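Protease/Reverse transcriptase/ribonuclease H (PDB 7KSF) is a retroviral polyprotein that carries aspartic protease, reverse transcriptase and ribonuclease H activities, probably used in viral maturation and in copying the RNA genome into DNA. Local coordinates at residues A[235-244]-A[361-369]; A[587-595]-A[656-665]. The protein carries 1 engineered substitution. All blocks are in the same frame, centred on the assembly; numbering follows the deposited sequence.

Interaction 1 and interaction 2 lie in different enzymatic parts of one chain, with centres about 29 Å apart. Interaction 1 is partly buried. It joins the end of helix 231-237 and the start of strand 243-249 in the reverse transcriptase to an irregular loop, and basic side chains do most of the work by reaching loop carbonyls. Interaction 2 is largely buried. It pairs two parallel strands of the ribonuclease H sheet, where a backbone ladder is lined by apolar groups and ends in a pair of carboxylates, of which D595 lies near a calcium ion. The two contacts share no element. Their nearest atoms are about 8 Å apart.

Interaction 1 of 2, residues A[235-244]-A[361-369]; sequences LATIVRQKYK and KEGRGLTDT
R240 lies across the loop 361-369 and meets it with its whole length. Bends at chi2 and chi3 (22°) bring its NE to G365 O. NE donates at 2.6 Å to a lone pair of G365 O, in the carbonyl plane. The N-H...O angle is 136°, and the oxygen is 26° out of the guanidinium plane. The carbonyl oxygens of G363 and E362 lie over one face of the guanidinium, and D368 CA lies loosely over the opposite face. K244 comes to the same loop with its amine. NZ binds G363 O at 2.8 Å, again on a lone pair. It also binds K350 O, so these two carbonyls hold the ammonium group, with K361 O a weak third.

K361 crosses R240 at about a right angle, with its CB 3.8 Å from R240 CD. Its chain then runs extended to meet I238 tip to tip, NZ being 3.3 Å from I238 CD1. The CD2 methyl of L235 borders the same amine. D368 crosses I238 at about a right angle and lays OD2 3.3 Å from I238 CD1. At the outer side, R364 runs alongside K242 and points the same way, with NH2 3.5 Å from K242 CB. L366 brings its CG and methyls to the carbonyls of A236 and I238.

Both segments also touch helix 494-513, of the RNase H-like range, L235 through I507 and T367 through D511. R240 and K244 pack on Y313 of strand 311-316. Strands 243-249 and 311-316 belong to the antiparallel sheet expected of the reverse transcriptase palm, and the loop packs against it through R240 and K244.

Interaction 2 of 2, residues A[587-595]-A[656-665]; sequences QYEGVFYTD and IPGPVLVITD
Y588 lays one ring face over L661, whose CB stands 3.8 Å from the ring centroid and only 7° off the normal, a CH-pi contact. L661 CD2 lies near the rim, 3.8 Å from Y588 CE1. P659 meets the ring at its edge, its carbonyl carbon near the ring plane. E589 N and, weakly, G590 N both donate to P659 O. From there strands 590-595 and 660-664 run parallel, their axes 4.7 Å apart.

L661 N binds G590 O, F592 N binds L661 O, and I663 N binds F592 O. T594 N continues the ladder to I663 O at 2.9 Å. T594 OG1, between its own backbone N and carbonyl carbon (chi1 62°), turns to that same oxygen, at a doubtfully short distance. On one face of the sheet V591 CG1 meets I663 CD1 at 3.7 Å, the two side chains crossing at a slant. On the other, F592 CB packs against V662 CG2 at 4.0 Å.

At the far end D595 and D665 lie side by side, pointing the same way, with carboxylate planes 18° apart. D595 OD2 and D665 OD2 are 3.2 Å apart, like charges brought close. The calcium ion, at a site with G596 and E642, is about 3 Å from the D595 side chain. D595 on its strand and D665 just after 660-664, with E642 and D736 from two helices, match the four-acid cluster of the RNase H active site, so a catalytic role is probable. A divalent cation at this site would probably ease the crowding of negative charge.

Interaction 1 of 2, residues A[235-244]-A[361-369]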
ATOM      1  N   LEU A 235       3.668 -11.961 -10.648  1.00 92.22           N
ATOM      2  CA  LEU A 235       4.947 -11.584 -10.053  1.00 92.26           C
ATOM      3  C   LEU A 235       6.126 -12.323 -10.671  1.00 92.02           C
ATOM      4  O   LEU A 235       7.266 -11.874 -10.524  1.00 96.66           O
ATOM      5  CB  LEU A 235       4.914 -11.829  -8.545  1.00 92.21           C
ATOM      6  CG  LEU A 235       3.949 -10.961  -7.735  1.00 92.61           C
ATOM      7  CD1 LEU A 235       3.937 -11.394  -6.283  1.00 93.54           C
ATOM      8  CD2 LEU A 235       4.309  -9.490  -7.847  1.00 94.09           C
ATOM      9  N   ALA A 236       5.883 -13.444 -11.353  1.00 91.88           N
ATOM     10  CA  ALA A 236       6.972 -14.199 -11.963  1.00 92.15           C
ATOM     11  C   ALA A 236       7.425 -13.569 -13.276  1.00 92.55           C
ATOM     12  O   ALA A 236       8.624 -13.546 -13.572  1.00 91.59           O
ATOM     13  CB  ALA A 236       6.539 -15.650 -12.187  1.00 91.53           C
ATOM     14  N   THR A 237       6.490 -13.044 -14.061  1.00100.74           N
ATOM     15  CA  THR A 237       6.783 -12.496 -15.379  1.00 97.99           C
ATOM     16  C   THR A 237       7.189 -11.030 -15.354  1.00 93.84           C
ATOM     17  O   THR A 237       7.431 -10.455 -16.417  1.00 91.71           O
ATOM     18  CB  THR A 237       5.566 -12.658 -16.299  1.00110.34           C
ATOM     19  OG1 THR A 237       4.422 -12.072 -15.676  1.00112.68           O
ATOM     20  CG2 THR A 237       5.288 -14.123 -16.566  1.00105.81           C
ATOM     21  N   ILE A 238       7.250 -10.411 -14.171  1.00 91.87           N
ATOM     22  CA  ILE A 238       7.549  -8.986 -14.088  1.00 91.79           C
ATOM     23  C   ILE A 238       8.938  -8.710 -14.658  1.00 92.09           C
ATOM     24  O   ILE A 238       9.770  -9.610 -14.825  1.00 99.34           O
ATOM     25  CB  ILE A 238       7.453  -8.476 -12.644  1.00 92.00           C
ATOM     26  CG1 ILE A 238       8.496  -9.184 -11.776  1.00 92.60           C
ATOM     27  CG2 ILE A 238       6.059  -8.694 -12.099  1.00 91.67           C
ATOM     28  CD1 ILE A 238       8.518  -8.726 -10.353  1.00113.74           C
ATOM     29  N   VAL A 239       9.181  -7.438 -14.977  1.00101.80           N
ATOM     30  CA  VAL A 239      10.462  -6.977 -15.503  1.00112.63           C
ATOM     31  C   VAL A 239      10.812  -5.689 -14.772  1.00103.93           C
ATOM     32  O   VAL A 239      10.208  -4.644 -15.032  1.00 95.53           O
ATOM     33  CB  VAL A 239      10.433  -6.733 -17.021  1.00117.67           C
ATOM     34  CG1 VAL A 239      11.779  -6.173 -17.492  1.00114.18           C
ATOM     35  CG2 VAL A 239      10.097  -8.006 -17.771  1.00109.02           C
ATOM     36  N   ARG A 240      11.819  -5.751 -13.895  1.00111.43           N
ATOM     37  CA  ARG A 240      12.244  -4.550 -13.123  1.00 99.24           C
ATOM     38  C   ARG A 240      13.331  -3.794 -13.897  1.00102.83           C
ATOM     39  O   ARG A 240      14.447  -4.333 -14.025  1.00100.59           O
ATOM     40  CB  ARG A 240      12.747  -4.960 -11.735  1.00 90.72           C
ATOM     41  CG  ARG A 240      11.880  -4.462 -10.589  1.00 91.15           C
ATOM     42  CD  ARG A 240      11.732  -5.490  -9.484  1.00 92.83           C
ATOM     43  NE  ARG A 240      12.813  -6.468  -9.487  1.00 96.82           N
ATOM     44  CZ  ARG A 240      13.456  -6.880  -8.401  1.00 93.42           C
ATOM     45  NH1 ARG A 240      13.128  -6.399  -7.213  1.00 93.92           N
ATOM     46  NH2 ARG A 240      14.425  -7.772  -8.506  1.00102.56           N
ATOM     47  N   GLN A 241      13.010  -2.591 -14.395  1.00 92.61           N
ATOM     48  CA  GLN A 241      13.969  -1.774 -15.128  1.00 85.70           C
ATOM     49  C   GLN A 241      14.435  -0.602 -14.270  1.00 85.48           C
ATOM     50  O   GLN A 241      14.408  -0.679 -13.036  1.00 85.96           O
ATOM     51  CB  GLN A 241      13.363  -1.274 -16.436  1.00 87.46           C
ATOM     52  CG  GLN A 241      12.846  -2.379 -17.353  1.00 84.65           C
ATOM     53  CD  GLN A 241      13.879  -2.846 -18.364  1.00 84.57           C
ATOM     54  OE1 GLN A 241      14.137  -2.169 -19.359  1.00 83.73           O
ATOM     55  NE2 GLN A 241      14.479  -4.006 -18.113  1.00 90.27           N
ATOM     56  N   LYS A 242      14.881   0.480 -14.914  1.00 86.37           N
ATOM     57  CA  LYS A 242      15.430   1.610 -14.173  1.00 86.75           C
ATOM     58  C   LYS A 242      14.349   2.298 -13.348  1.00 82.07           C
ATOM     59  O   LYS A 242      14.400   2.304 -12.113  1.00 82.44           O
ATOM     60  CB  LYS A 242      16.096   2.596 -15.135  1.00 85.60           C
ATOM     61  CG  LYS A 242      16.836   3.726 -14.440  1.00107.96           C
ATOM     62  CD  LYS A 242      17.563   4.600 -15.449  1.00117.03           C
ATOM     63  CE  LYS A 242      18.238   5.801 -14.794  1.00 84.46           C
ATOM     64  NZ  LYS A 242      18.776   6.740 -15.820  1.00 82.88           N
ATOM     65  N   TYR A 243      13.357   2.880 -14.013  1.00 82.50           N
ATOM     66  CA  TYR A 243      12.260   3.557 -13.339  1.00 79.78           C
ATOM     67  C   TYR A 243      11.042   2.646 -13.268  1.00 79.82           C
ATOM     68  O   TYR A 243      10.822   1.801 -14.140  1.00 80.25           O
ATOM     69  CB  TYR A 243      11.889   4.857 -14.056  1.00 91.10           C
ATOM     70  CG  TYR A 243      13.053   5.790 -14.283  1.00 78.59           C
ATOM     71  CD1 TYR A 243      13.713   5.818 -15.503  1.00 79.21           C
ATOM     72  CD2 TYR A 243      13.493   6.646 -13.283  1.00 76.90           C
ATOM     73  CE1 TYR A 243      14.774   6.666 -15.722  1.00 78.93           C
ATOM     74  CE2 TYR A 243      14.559   7.499 -13.491  1.00 79.83           C
ATOM     75  CZ  TYR A 243      15.195   7.507 -14.713  1.00 81.74           C
ATOM     76  OH  TYR A 243      16.257   8.353 -14.927  1.00 86.03           O
ATOM     77  N   LYS A 244      10.252   2.827 -12.215  1.00 78.72           N
ATOM     78  CA  LYS A 244       9.046   2.042 -11.999  1.00 78.54           C
ATOM     79  C   LYS A 244       7.886   2.976 -11.677  1.00 75.82           C
ATOM     80  O   LYS A 244       8.054   3.952 -10.942  1.00 78.52           O
ATOM     81  CB  LYS A 244       9.244   1.028 -10.870  1.00 86.39           C
ATOM     82  CG  LYS A 244      10.319   0.001 -11.175  1.00 89.66           C
ATOM     83  CD  LYS A 244      11.176  -0.274  -9.961  1.00100.81           C
ATOM     84  CE  LYS A 244      12.418  -1.057 -10.343  1.00 87.81           C
ATOM     85  NZ  LYS A 244      13.358  -1.163  -9.201  1.00 90.33           N
ATOM     86  N   LYS A 361       9.450  -2.955  -4.669  1.00100.50           N
ATOM     87  CA  LYS A 361      10.250  -3.525  -5.744  1.00 98.92           C
ATOM     88  C   LYS A 361      11.418  -2.604  -6.065  1.00 99.33           C
ATOM     89  O   LYS A 361      11.216  -1.481  -6.536  1.00 94.92           O
ATOM     90  CB  LYS A 361       9.389  -3.763  -6.981  1.00 98.31           C
ATOM     91  CG  LYS A 361       8.112  -4.521  -6.673  1.00106.05           C
ATOM     92  CD  LYS A 361       7.581  -5.242  -7.892  1.00118.66           C
ATOM     93  CE  LYS A 361       6.562  -6.294  -7.492  1.00123.19           C
ATOM     94  NZ  LYS A 361       6.157  -7.129  -8.653  1.00116.81           N
ATOM     95  N   GLU A 362      12.636  -3.089  -5.825  1.00 98.64           N
ATOM     96  CA  GLU A 362      13.851  -2.328  -6.068  1.00 97.31           C
ATOM     97  C   GLU A 362      14.802  -3.150  -6.925  1.00 95.33           C
ATOM     98  O   GLU A 362      14.793  -4.383  -6.884  1.00101.15           O
ATOM     99  CB  GLU A 362      14.530  -1.931  -4.749  1.00102.69           C
ATOM    100  CG  GLU A 362      15.716  -0.995  -4.905  1.00119.63           C
ATOM    101  CD  GLU A 362      16.352  -0.641  -3.580  1.00132.37           C
ATOM    102  OE1 GLU A 362      15.693  -0.828  -2.536  1.00141.55           O
ATOM    103  OE2 GLU A 362      17.514  -0.185  -3.581  1.00138.63           O
ATOM    104  N   GLY A 363      15.622  -2.455  -7.711  1.00 94.69           N
ATOM    105  CA  GLY A 363      16.598  -3.115  -8.550  1.00 93.46           C
ATOM    106  C   GLY A 363      16.022  -3.561  -9.881  1.00100.09           C
ATOM    107  O   GLY A 363      14.912  -3.198 -10.281  1.00111.53           O
ATOM    108  N   ARG A 364      16.810  -4.372 -10.580  1.00 92.24           N
ATOM    109  CA  ARG A 364      16.448  -4.917 -11.886  1.00 92.01           C
ATOM    110  C   ARG A 364      16.492  -6.440 -11.809  1.00101.85           C
ATOM    111  O   ARG A 364      17.367  -7.078 -12.401  1.00110.90           O
ATOM    112  CB  ARG A 364      17.377  -4.387 -12.984  1.00 91.91           C
ATOM    113  CG  ARG A 364      17.425  -2.878 -13.110  1.00100.29           C
ATOM    114  CD  ARG A 364      18.232  -2.472 -14.332  1.00 97.00           C
ATOM    115  NE  ARG A 364      18.447  -1.031 -14.399  1.00108.19           N
ATOM    116  CZ  ARG A 364      19.051  -0.414 -15.409  1.00115.24           C
ATOM    117  NH1 ARG A 364      19.495  -1.109 -16.447  1.00100.07           N
ATOM    118  NH2 ARG A 364      19.204   0.904 -15.387  1.00132.08           N
ATOM    119  N   GLY A 365      15.484  -6.895 -11.237  1.00110.37           N
ATOM    120  CA  GLY A 365      15.425  -8.337 -11.116  1.00104.46           C
ATOM    121  C   GLY A 365      14.098  -8.899 -11.572  1.00 97.20           C
ATOM    122  O   GLY A 365      13.041  -8.435 -11.133  1.00105.21           O
ATOM    123  N   LEU A 366      14.135  -9.895 -12.461  1.00 99.47           N
ATOM    124  CA  LEU A 366      12.895 -10.508 -12.924  1.00107.70           C
ATOM    125  C   LEU A 366      12.174 -11.215 -11.782  1.00 99.23           C
ATOM    126  O   LEU A 366      10.940 -11.210 -11.718  1.00 93.87           O
ATOM    127  CB  LEU A 366      13.187 -11.476 -14.070  1.00109.16           C
ATOM    128  CG  LEU A 366      12.009 -12.105 -14.818  1.00105.92           C
ATOM    129  CD1 LEU A 366      12.348 -12.285 -16.287  1.00 93.03           C
ATOM    130  CD2 LEU A 366      11.632 -13.440 -14.199  1.00102.75           C
ATOM    131  N   THR A 367      12.928 -11.815 -10.866  1.00104.28           N
ATOM    132  CA  THR A 367      12.383 -12.488  -9.697  1.00107.22           C
ATOM    133  C   THR A 367      12.715 -11.689  -8.443  1.00108.72           C
ATOM    134  O   THR A 367      13.846 -11.221  -8.277  1.00112.74           O
ATOM    135  CB  THR A 367      12.943 -13.908  -9.568  1.00110.40           C
ATOM    136  OG1 THR A 367      12.639 -14.646 -10.757  1.00104.48           O
ATOM    137  CG2 THR A 367      12.344 -14.621  -8.360  1.00 94.88           C
ATOM    138  N   ASP A 368      11.726 -11.538  -7.564  1.00101.85           N
ATOM    139  CA  ASP A 368      11.933 -10.789  -6.335  1.00 98.52           C
ATOM    140  C   ASP A 368      12.963 -11.476  -5.450  1.00 97.18           C
ATOM    141  O   ASP A 368      12.976 -12.704  -5.318  1.00101.46           O
ATOM    142  CB  ASP A 368      10.613 -10.639  -5.580  1.00 98.86           C
ATOM    143  CG  ASP A 368       9.512 -10.079  -6.449  1.00100.41           C
ATOM    144  OD1 ASP A 368       8.621  -9.389  -5.913  1.00114.58           O
ATOM    145  OD2 ASP A 368       9.541 -10.328  -7.670  1.00 95.74           O
ATOM    146  N   THR A 369      13.833 -10.675  -4.845  1.00 97.69           N
ATOM    147  CA  THR A 369      14.831 -11.162  -3.910  1.00 98.66           C
ATOM    148  C   THR A 369      14.580 -10.547  -2.541  1.00 99.04           C
ATOM    149  O   THR A 369      14.152  -9.391  -2.435  1.00 98.78           O
ATOM    150  CB  THR A 369      16.248 -10.835  -4.382  1.00102.62           C
ATOM    151  OG1 THR A 369      16.384  -9.418  -4.556  1.00125.71           O
ATOM    152  CG2 THR A 369      16.536 -11.530  -5.703  1.00 98.89           C
TER

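Interaction 2 of 2, residues A[587-595]-A[656-665]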
ATOM      1  N   GLN A 587      23.795  11.091  -2.427  1.00158.82           N
ATOM      2  CA  GLN A 587      22.431  10.732  -2.802  1.00160.40           C
ATOM      3  C   GLN A 587      21.398  11.228  -1.796  1.00173.10           C
ATOM      4  O   GLN A 587      20.220  11.354  -2.154  1.00173.84           O
ATOM      5  CB  GLN A 587      22.308   9.214  -2.966  1.00159.36           C
ATOM      6  CG  GLN A 587      22.383   8.428  -1.666  1.00164.89           C
ATOM      7  CD  GLN A 587      22.098   6.949  -1.857  1.00165.35           C
ATOM      8  OE1 GLN A 587      21.509   6.300  -0.992  1.00162.86           O
ATOM      9  NE2 GLN A 587      22.519   6.408  -2.994  1.00162.67           N
ATOM     10  N   TYR A 588      21.802  11.510  -0.560  1.00175.61           N
ATOM     11  CA  TYR A 588      20.864  12.018   0.432  1.00162.26           C
ATOM     12  C   TYR A 588      20.382  13.410   0.048  1.00160.46           C
ATOM     13  O   TYR A 588      21.147  14.233  -0.463  1.00159.60           O
ATOM     14  CB  TYR A 588      21.512  12.053   1.817  1.00159.67           C
ATOM     15  CG  TYR A 588      21.631  10.705   2.490  1.00155.62           C
ATOM     16  CD1 TYR A 588      22.844  10.029   2.528  1.00158.10           C
ATOM     17  CD2 TYR A 588      20.531  10.109   3.095  1.00149.90           C
ATOM     18  CE1 TYR A 588      22.957   8.796   3.144  1.00158.81           C
ATOM     19  CE2 TYR A 588      20.634   8.877   3.714  1.00151.03           C
ATOM     20  CZ  TYR A 588      21.849   8.225   3.735  1.00158.23           C
ATOM     21  OH  TYR A 588      21.955   6.999   4.351  1.00161.78           O
ATOM     22  N   GLU A 589      19.096  13.669   0.293  1.00154.21           N
ATOM     23  CA  GLU A 589      18.556  14.997   0.017  1.00163.80           C
ATOM     24  C   GLU A 589      19.088  16.027   1.003  1.00147.66           C
ATOM     25  O   GLU A 589      19.293  17.190   0.633  1.00145.37           O
ATOM     26  CB  GLU A 589      17.029  14.962   0.057  1.00163.42           C
ATOM     27  CG  GLU A 589      16.371  16.279  -0.311  1.00153.21           C
ATOM     28  CD  GLU A 589      14.868  16.244  -0.142  1.00162.20           C
ATOM     29  OE1 GLU A 589      14.360  15.271   0.456  1.00157.79           O
ATOM     30  OE2 GLU A 589      14.192  17.188  -0.604  1.00174.95           O
ATOM     31  N   GLY A 590      19.320  15.627   2.249  1.00145.00           N
ATOM     32  CA  GLY A 590      19.838  16.536   3.253  1.00154.20           C
ATOM     33  C   GLY A 590      20.939  15.933   4.103  1.00147.34           C
ATOM     34  O   GLY A 590      20.893  14.751   4.446  1.00142.92           O
ATOM     35  N   VAL A 591      21.936  16.746   4.444  1.00143.42           N
ATOM     36  CA  VAL A 591      23.056  16.328   5.279  1.00146.68           C
ATOM     37  C   VAL A 591      23.125  17.269   6.475  1.00136.87           C
ATOM     38  O   VAL A 591      23.133  18.495   6.306  1.00136.01           O
ATOM     39  CB  VAL A 591      24.383  16.331   4.500  1.00152.21           C
ATOM     40  CG1 VAL A 591      25.543  15.993   5.421  1.00158.10           C
ATOM     41  CG2 VAL A 591      24.313  15.350   3.340  1.00151.43           C
ATOM     42  N   PHE A 592      23.165  16.696   7.674  1.00135.97           N
ATOM     43  CA  PHE A 592      23.160  17.459   8.916  1.00133.55           C
ATOM     44  C   PHE A 592      24.437  17.165   9.688  1.00132.99           C
ATOM     45  O   PHE A 592      24.642  16.040  10.157  1.00138.04           O
ATOM     46  CB  PHE A 592      21.926  17.125   9.755  1.00132.81           C
ATOM     47  CG  PHE A 592      20.686  17.849   9.322  1.00130.11           C
ATOM     48  CD1 PHE A 592      20.328  19.050   9.913  1.00131.16           C
ATOM     49  CD2 PHE A 592      19.877  17.330   8.325  1.00133.98           C
ATOM     50  CE1 PHE A 592      19.187  19.722   9.518  1.00134.05           C
ATOM     51  CE2 PHE A 592      18.732  17.998   7.927  1.00130.20           C
ATOM     52  CZ  PHE A 592      18.386  19.194   8.524  1.00127.36           C
ATOM     53  N   TYR A 593      25.298  18.171   9.810  1.00130.32           N
ATOM     54  CA  TYR A 593      26.494  18.068  10.633  1.00129.04           C
ATOM     55  C   TYR A 593      26.192  18.629  12.017  1.00126.15           C
ATOM     56  O   TYR A 593      25.611  19.712  12.139  1.00124.48           O
ATOM     57  CB  TYR A 593      27.663  18.825  10.003  1.00128.31           C
ATOM     58  CG  TYR A 593      28.036  18.362   8.617  1.00130.81           C
ATOM     59  CD1 TYR A 593      28.841  17.248   8.428  1.00139.49           C
ATOM     60  CD2 TYR A 593      27.591  19.048   7.497  1.00131.66           C
ATOM     61  CE1 TYR A 593      29.185  16.822   7.160  1.00147.48           C
ATOM     62  CE2 TYR A 593      27.927  18.633   6.226  1.00134.08           C
ATOM     63  CZ  TYR A 593      28.725  17.520   6.062  1.00149.30           C
ATOM     64  OH  TYR A 593      29.067  17.100   4.797  1.00155.33           O
ATOM     65  N   THR A 594      26.580  17.891  13.052  1.00126.07           N
ATOM     66  CA  THR A 594      26.351  18.312  14.425  1.00130.52           C
ATOM     67  C   THR A 594      27.645  18.235  15.220  1.00133.00           C
ATOM     68  O   THR A 594      28.606  17.567  14.827  1.00135.33           O
ATOM     69  CB  THR A 594      25.278  17.458  15.122  1.00135.11           C
ATOM     70  OG1 THR A 594      25.710  16.092  15.177  1.00147.18           O
ATOM     71  CG2 THR A 594      23.957  17.546  14.376  1.00122.77           C
ATOM     72  N   ASP A 595      27.644  18.931  16.352  1.00121.87           N
ATOM     73  CA  ASP A 595      28.778  18.963  17.268  1.00116.55           C
ATOM     74  C   ASP A 595      28.329  19.651  18.550  1.00114.00           C
ATOM     75  O   ASP A 595      27.235  20.217  18.621  1.00113.27           O
ATOM     76  CB  ASP A 595      29.980  19.682  16.647  1.00116.01           C
ATOM     77  CG  ASP A 595      31.255  19.481  17.439  1.00115.61           C
ATOM     78  OD1 ASP A 595      31.488  20.255  18.391  1.00113.87           O
ATOM     79  OD2 ASP A 595      32.018  18.549  17.115  1.00117.92           O
ATOM     80  N   ILE A 656      11.303  17.996   5.710  1.00121.18           N
ATOM     81  CA  ILE A 656      11.813  17.615   4.398  1.00126.06           C
ATOM     82  C   ILE A 656      11.508  16.141   4.161  1.00130.64           C
ATOM     83  O   ILE A 656      12.218  15.269   4.684  1.00130.69           O
ATOM     84  CB  ILE A 656      13.319  17.898   4.285  1.00123.34           C
ATOM     85  CG1 ILE A 656      13.614  19.366   4.609  1.00123.36           C
ATOM     86  CG2 ILE A 656      13.827  17.528   2.901  1.00127.77           C
ATOM     87  CD1 ILE A 656      12.891  20.354   3.713  1.00120.35           C
ATOM     88  N   PRO A 657      10.469  15.813   3.392  1.00132.35           N
ATOM     89  CA  PRO A 657      10.163  14.401   3.124  1.00135.11           C
ATOM     90  C   PRO A 657      11.145  13.766   2.150  1.00147.97           C
ATOM     91  O   PRO A 657      10.956  13.846   0.932  1.00130.57           O
ATOM     92  CB  PRO A 657       8.746  14.454   2.538  1.00127.26           C
ATOM     93  CG  PRO A 657       8.663  15.808   1.909  1.00124.65           C
ATOM     94  CD  PRO A 657       9.487  16.722   2.774  1.00125.19           C
ATOM     95  N   GLY A 658      12.192  13.136   2.675  1.00159.34           N
ATOM     96  CA  GLY A 658      13.190  12.504   1.845  1.00144.98           C
ATOM     97  C   GLY A 658      14.343  11.927   2.642  1.00138.27           C
ATOM     98  O   GLY A 658      14.383  12.005   3.874  1.00137.85           O
ATOM     99  N   PRO A 659      15.308  11.326   1.945  1.00139.84           N
ATOM    100  CA  PRO A 659      16.455  10.708   2.634  1.00148.37           C
ATOM    101  C   PRO A 659      17.415  11.766   3.162  1.00143.56           C
ATOM    102  O   PRO A 659      17.893  12.620   2.413  1.00143.59           O
ATOM    103  CB  PRO A 659      17.103   9.850   1.541  1.00151.32           C
ATOM    104  CG  PRO A 659      16.739  10.545   0.271  1.00147.90           C
ATOM    105  CD  PRO A 659      15.361  11.113   0.488  1.00140.25           C
ATOM    106  N   VAL A 660      17.699  11.699   4.462  1.00142.17           N
ATOM    107  CA  VAL A 660      18.605  12.628   5.118  1.00142.59           C
ATOM    108  C   VAL A 660      19.603  11.837   5.952  1.00145.66           C
ATOM    109  O   VAL A 660      19.412  10.655   6.243  1.00149.49           O
ATOM    110  CB  VAL A 660      17.857  13.651   6.000  1.00140.24           C
ATOM    111  CG1 VAL A 660      17.063  14.616   5.131  1.00141.73           C
ATOM    112  CG2 VAL A 660      16.942  12.935   6.977  1.00146.36           C
ATOM    113  N   LEU A 661      20.683  12.514   6.340  1.00143.90           N
ATOM    114  CA  LEU A 661      21.767  11.893   7.085  1.00144.58           C
ATOM    115  C   LEU A 661      22.298  12.876   8.117  1.00142.63           C
ATOM    116  O   LEU A 661      22.676  13.998   7.772  1.00144.68           O
ATOM    117  CB  LEU A 661      22.894  11.444   6.145  1.00151.05           C
ATOM    118  CG  LEU A 661      24.186  10.933   6.782  1.00154.07           C
ATOM    119  CD1 LEU A 661      23.915   9.740   7.683  1.00147.60           C
ATOM    120  CD2 LEU A 661      25.199  10.574   5.704  1.00158.18           C
ATOM    121  N   VAL A 662      22.324  12.452   9.379  1.00142.75           N
ATOM    122  CA  VAL A 662      22.835  13.266  10.475  1.00142.04           C
ATOM    123  C   VAL A 662      24.171  12.686  10.920  1.00157.35           C
ATOM    124  O   VAL A 662      24.369  11.466  10.920  1.00170.40           O
ATOM    125  CB  VAL A 662      21.838  13.330  11.652  1.00144.61           C
ATOM    126  CG1 VAL A 662      22.285  14.357  12.682  1.00148.21           C
ATOM    127  CG2 VAL A 662      20.440  13.648  11.148  1.00143.40           C
ATOM    128  N   ILE A 663      25.094  13.569  11.295  1.00152.70           N
ATOM    129  CA  ILE A 663      26.465  13.190  11.615  1.00149.66           C
ATOM    130  C   ILE A 663      26.830  13.769  12.976  1.00148.06           C
ATOM    131  O   ILE A 663      26.626  14.962  13.222  1.00155.31           O
ATOM    132  CB  ILE A 663      27.455  13.674  10.541  1.00147.09           C
ATOM    133  CG1 ILE A 663      27.139  13.029   9.187  1.00160.02           C
ATOM    134  CG2 ILE A 663      28.889  13.379  10.957  1.00144.28           C
ATOM    135  CD1 ILE A 663      26.191  13.835   8.319  1.00147.46           C
ATOM    136  N   THR A 664      27.380  12.928  13.848  1.00145.57           N
ATOM    137  CA  THR A 664      27.789  13.338  15.183  1.00143.83           C
ATOM    138  C   THR A 664      29.292  13.165  15.344  1.00152.00           C
ATOM    139  O   THR A 664      29.854  12.135  14.959  1.00146.97           O
ATOM    140  CB  THR A 664      27.075  12.522  16.263  1.00134.80           C
ATOM    141  OG1 THR A 664      25.698  12.352  15.908  1.00147.77           O
ATOM    142  CG2 THR A 664      27.160  13.235  17.601  1.00130.57           C
ATOM    143  N   ASP A 665      29.941  14.178  15.923  1.00150.98           N
ATOM    144  CA  ASP A 665      31.344  14.031  16.292  1.00147.18           C
ATOM    145  C   ASP A 665      31.519  13.024  17.423  1.00139.09           C
ATOM    146  O   ASP A 665      32.585  12.408  17.546  1.00153.32           O
ATOM    147  CB  ASP A 665      31.922  15.390  16.687  1.00142.79           C
ATOM    148  CG  ASP A 665      33.394  15.319  17.031  1.00145.40           C
ATOM    149  OD1 ASP A 665      34.113  14.507  16.412  1.00155.55           O
ATOM    150  OD2 ASP A 665      33.833  16.077  17.919  1.00135.60           O
TER